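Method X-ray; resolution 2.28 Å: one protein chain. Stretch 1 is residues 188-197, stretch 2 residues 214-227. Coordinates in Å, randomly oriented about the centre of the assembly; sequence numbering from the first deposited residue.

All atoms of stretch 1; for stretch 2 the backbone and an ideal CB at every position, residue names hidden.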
# COMPACT_ATOMS: atom_id res chain seq x y z
N HIS A 188 29.03 0.22 -20.08
CA HIS A 188 28.37 -0.72 -19.17
C HIS A 188 27.69 0.05 -18.07
O HIS A 188 28.12 1.17 -17.74
CB HIS A 188 29.41 -1.65 -18.56
CG HIS A 188 28.84 -2.83 -17.83
ND1 HIS A 188 28.77 -2.89 -16.46
CD2 HIS A 188 28.34 -4.00 -18.28
CE1 HIS A 188 28.24 -4.04 -16.09
NE2 HIS A 188 27.97 -4.73 -17.18
N THR A 189 26.66 -0.54 -17.47
CA THR A 189 25.93 0.10 -16.39
C THR A 189 26.79 0.43 -15.18
O THR A 189 26.45 1.33 -14.44
CB THR A 189 24.72 -0.75 -15.89
OG1 THR A 189 25.13 -2.09 -15.60
CG2 THR A 189 23.67 -0.81 -16.93
N SER A 190 27.88 -0.30 -14.98
CA SER A 190 28.77 -0.07 -13.83
C SER A 190 29.49 1.30 -13.88
O SER A 190 30.07 1.74 -12.90
CB SER A 190 29.83 -1.18 -13.75
OG SER A 190 30.69 -1.17 -14.88
N ARG A 191 29.48 1.95 -15.04
CA ARG A 191 30.08 3.26 -15.18
C ARG A 191 29.02 4.26 -15.65
O ARG A 191 29.36 5.32 -16.17
CB ARG A 191 31.23 3.16 -16.19
CG ARG A 191 32.34 2.20 -15.76
CD ARG A 191 33.45 2.92 -15.00
NE ARG A 191 34.20 3.82 -15.89
CZ ARG A 191 35.18 3.45 -16.72
NH1 ARG A 191 35.58 2.18 -16.78
NH2 ARG A 191 35.77 4.37 -17.48
N PHE A 192 27.75 3.94 -15.43
CA PHE A 192 26.63 4.75 -15.92
C PHE A 192 26.70 6.20 -15.48
O PHE A 192 26.50 7.09 -16.29
CB PHE A 192 25.26 4.13 -15.53
CG PHE A 192 24.08 4.87 -16.10
CD1 PHE A 192 23.67 4.67 -17.41
CD2 PHE A 192 23.38 5.78 -15.33
CE1 PHE A 192 22.61 5.38 -17.94
CE2 PHE A 192 22.31 6.49 -15.85
CZ PHE A 192 21.93 6.29 -17.16
N LEU A 193 26.97 6.42 -14.21
CA LEU A 193 26.96 7.77 -13.65
C LEU A 193 28.14 8.56 -14.17
O LEU A 193 27.98 9.68 -14.64
CB LEU A 193 26.99 7.73 -12.12
CG LEU A 193 25.67 7.95 -11.37
CD1 LEU A 193 25.21 9.40 -11.49
CD2 LEU A 193 24.59 6.97 -11.83
N THR A 194 29.32 7.98 -14.08
CA THR A 194 30.54 8.62 -14.56
C THR A 194 30.39 9.01 -16.03
O THR A 194 30.68 10.13 -16.41
CB THR A 194 31.75 7.66 -14.41
OG1 THR A 194 31.71 7.02 -13.12
CG2 THR A 194 33.05 8.40 -14.56
N ARG A 195 29.89 8.09 -16.84
CA ARG A 195 29.74 8.33 -18.27
C ARG A 195 28.72 9.42 -18.57
O ARG A 195 28.97 10.27 -19.42
CB ARG A 195 29.33 7.04 -19.00
CG ARG A 195 30.38 5.94 -18.97
CD ARG A 195 31.43 6.18 -20.04
NE ARG A 195 32.43 5.13 -20.06
CZ ARG A 195 33.64 5.26 -20.60
NH1 ARG A 195 34.01 6.40 -21.17
NH2 ARG A 195 34.49 4.24 -20.57
N LEU A 196 27.59 9.38 -17.89
CA LEU A 196 26.58 10.44 -18.04
C LEU A 196 27.11 11.82 -17.68
O LEU A 196 26.72 12.83 -18.28
CB LEU A 196 25.35 10.17 -17.19
CG LEU A 196 24.16 9.45 -17.84
CD1 LEU A 196 23.21 10.42 -18.52
CD2 LEU A 196 24.60 8.40 -18.85
N GLN A 197 28.00 11.87 -16.71
CA GLN A 197 28.51 13.13 -16.23
C GLN A 197 29.40 13.78 -17.30
O GLN A 197 29.36 14.98 -17.50
CB GLN A 197 29.25 12.92 -14.92
CG GLN A 197 29.04 14.04 -13.92
CD GLN A 197 29.65 13.70 -12.59
OE1 GLN A 197 29.01 13.08 -11.74
NE2 GLN A 197 30.89 14.12 -12.39
N UNK A 214 17.53 -4.87 -12.95
CA UNK A 214 17.36 -3.60 -12.27
C UNK A 214 18.32 -2.53 -12.77
O UNK A 214 17.96 -1.37 -12.82
CB UNK A 214 17.54 -3.79 -10.76
N UNK A 215 19.53 -2.90 -13.15
CA UNK A 215 20.47 -1.90 -13.63
C UNK A 215 19.95 -1.29 -14.93
O UNK A 215 20.08 -0.08 -15.12
CB UNK A 215 21.86 -2.51 -13.83
N UNK A 216 19.37 -2.12 -15.79
CA UNK A 216 18.73 -1.65 -17.00
C UNK A 216 17.55 -0.74 -16.69
O UNK A 216 17.36 0.28 -17.32
CB UNK A 216 18.27 -2.84 -17.85
N UNK A 217 16.74 -1.13 -15.74
CA UNK A 217 15.56 -0.34 -15.40
C UNK A 217 15.97 1.05 -14.90
O UNK A 217 15.50 2.08 -15.39
CB UNK A 217 14.72 -1.06 -14.34
N UNK A 218 16.90 1.07 -13.96
CA UNK A 218 17.32 2.32 -13.37
C UNK A 218 18.00 3.26 -14.38
O UNK A 218 17.86 4.48 -14.29
CB UNK A 218 18.27 2.04 -12.20
N UNK A 219 18.69 2.69 -15.34
CA UNK A 219 19.31 3.48 -16.39
C UNK A 219 18.26 4.11 -17.24
O UNK A 219 18.33 5.28 -17.57
CB UNK A 219 20.25 2.63 -17.25
N UNK A 220 17.28 3.31 -17.60
CA UNK A 220 16.20 3.81 -18.40
C UNK A 220 15.52 4.95 -17.67
O UNK A 220 15.32 6.02 -18.25
CB UNK A 220 15.21 2.70 -18.73
N UNK A 221 15.18 4.72 -16.42
CA UNK A 221 14.49 5.74 -15.64
C UNK A 221 15.29 7.02 -15.57
O UNK A 221 14.73 8.12 -15.70
CB UNK A 221 14.20 5.23 -14.23
N UNK A 222 16.59 6.90 -15.37
CA UNK A 222 17.40 8.06 -15.17
C UNK A 222 17.49 8.84 -16.48
O UNK A 222 17.42 10.09 -16.50
CB UNK A 222 18.79 7.67 -14.66
N UNK A 223 17.59 8.12 -17.60
CA UNK A 223 17.65 8.80 -18.89
C UNK A 223 16.35 9.55 -19.20
O UNK A 223 16.41 10.74 -19.51
CB UNK A 223 17.95 7.79 -20.00
N UNK A 224 15.20 8.88 -19.13
CA UNK A 224 13.95 9.58 -19.42
C UNK A 224 13.65 10.63 -18.34
O UNK A 224 12.86 11.52 -18.57
CB UNK A 224 12.80 8.58 -19.53
N UNK A 225 14.27 10.53 -17.17
CA UNK A 225 14.11 11.57 -16.15
C UNK A 225 14.91 12.83 -16.43
O UNK A 225 14.52 13.89 -16.01
CB UNK A 225 14.52 11.02 -14.78
N UNK A 226 16.04 12.71 -17.08
CA UNK A 226 16.96 13.83 -17.12
C UNK A 226 16.60 14.84 -18.19
O UNK A 226 17.06 15.95 -18.13
CB UNK A 226 18.39 13.33 -17.35
N UNK A 227 15.80 14.45 -19.17
CA UNK A 227 15.64 15.26 -20.37
C UNK A 227 14.38 14.80 -21.08
O UNK A 227 14.28 13.64 -21.46
CB UNK A 227 16.86 15.16 -21.29

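Stretch 2 is helical from 214 almost to its end, running roughly parallel to helix 192-197, the two axes 12.1 Å apart at closest and crossing at -24°. Stretch 1 offers it Thr189, then the ring of Phe192, then Leu196.

Position 214 has nothing of stretch 1 near its ideal CB, so many helix-compatible residues would fit. It is Gln214, whose NE2 donates to an oxygen one turn on, at 218.

Position 215 points toward stretch 1, and its ideal CB lies 3.7 Å from Thr189 OG1. The backbones are near each other here (Thr189 CA lies 6.4 Å from the CA of 215), which suits a small residue: alanine, serine or perhaps threonine. The residue is Ser215; its CB packs against Thr189 OG1, and no hydrogen bond crosses.

Position 216 points away and 217 is out of reach, so stretch 1 sets no rule for either; they are Ala216 and Ser217. Position 218 points sideways into space that stretch 1 leaves empty, where a long polar chain is possible. Glu218 takes it, and its OE2 accepts from Gln214 NE2 at 2.7 Å.

Position 219 is tightly placed. Its ideal CB sits 3.7 Å from Phe192 CE1 and 4.9 Å from Thr189 CG2, so alanine or serine would suit best. Ser219 lays its CB over the ring face, a CH-pi contact 4.1 Å from the Phe192 centroid. Its OG, 3.6 Å from Phe192 CD1, finds no polar partner across the contact and instead donates to Ser215 O at 2.9 Å.

Position 220 points away and 221 is out of reach, leaving the choice open; they hold Val220 and Leu221.

Position 222 points toward stretch 1, its ideal CB 3.9 Å from Phe192 CE2. A chain with aliphatic carbons before any polar end would serve, as would an apolar one. In Glu222, CG meets the ring edge, 3.7 Å from Phe192 CE2, while the carboxylate stays free for a partner at 226.

Position 223 starts sideways, its ideal CB 5.1 Å from Phe192 CZ, so leucine or methionine could close the gap. Leu223 does: its CD2 reaches Phe192 CZ at 3.8 Å and Leu196 CD1 at 3.9 Å.

Positions 224 and 225 are out of reach: Val224, and Ser225, whose OG donates to Leu221 O.

Position 226 points toward stretch 1 across a wider gap, favouring a long chain. Arg226 spans it: NH1 lies 3.7 Å from Leu196 CB, Leu196 CD1 sits over one guanidinium face, and NE forms a salt bridge with Glu222 OE2 at 2.6 Å.

Position 227, beyond reach, is Asp227.

Stretch 2, residues 214-227: QSASESVLELVSRD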
# COMPACT_ATOMS: atom_id res chain seq x y z
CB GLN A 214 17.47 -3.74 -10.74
CG GLN A 214 17.11 -2.44 -10.03
CD GLN A 214 16.66 -2.60 -8.60
OE1 GLN A 214 16.01 -3.59 -8.22
NE2 GLN A 214 16.97 -1.59 -7.80
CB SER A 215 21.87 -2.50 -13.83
OG SER A 215 22.34 -3.06 -12.62
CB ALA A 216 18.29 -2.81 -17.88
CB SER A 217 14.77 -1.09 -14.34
OG SER A 217 13.54 -0.45 -14.12
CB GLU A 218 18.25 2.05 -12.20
CG GLU A 218 17.56 1.33 -11.06
CD GLU A 218 18.50 1.08 -9.89
OE1 GLU A 218 19.73 1.31 -10.06
OE2 GLU A 218 18.01 0.67 -8.80
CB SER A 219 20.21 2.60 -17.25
OG SER A 219 21.31 2.10 -16.49
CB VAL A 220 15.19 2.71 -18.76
CG1 VAL A 220 13.96 3.29 -19.43
CG2 VAL A 220 15.84 1.70 -19.69
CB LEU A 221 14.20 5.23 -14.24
CG LEU A 221 13.42 6.15 -13.28
CD1 LEU A 221 12.04 6.48 -13.81
CD2 LEU A 221 13.27 5.44 -11.94
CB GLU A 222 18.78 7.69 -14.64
CG GLU A 222 19.79 8.84 -14.59
CD GLU A 222 19.52 9.88 -13.50
OE1 GLU A 222 18.90 9.54 -12.47
OE2 GLU A 222 19.98 11.04 -13.67
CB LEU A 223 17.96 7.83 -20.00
CG LEU A 223 19.32 7.18 -19.95
CD1 LEU A 223 19.38 6.15 -21.07
CD2 LEU A 223 20.46 8.20 -20.10
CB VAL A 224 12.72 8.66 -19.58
CG1 VAL A 224 12.90 7.69 -20.74
CG2 VAL A 224 12.43 7.90 -18.29
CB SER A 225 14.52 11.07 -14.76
OG SER A 225 13.60 10.13 -14.30
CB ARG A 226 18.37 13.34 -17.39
CG ARG A 226 19.01 12.68 -16.19
CD ARG A 226 19.92 13.62 -15.42
NE ARG A 226 21.14 12.90 -15.06
CZ ARG A 226 22.36 13.18 -15.51
NH1 ARG A 226 23.38 12.44 -15.09
NH2 ARG A 226 22.58 14.21 -16.34
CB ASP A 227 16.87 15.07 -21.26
CG ASP A 227 16.81 15.90 -22.53
OD1 ASP A 227 15.70 16.25 -22.98
OD2 ASP A 227 17.90 16.18 -23.10
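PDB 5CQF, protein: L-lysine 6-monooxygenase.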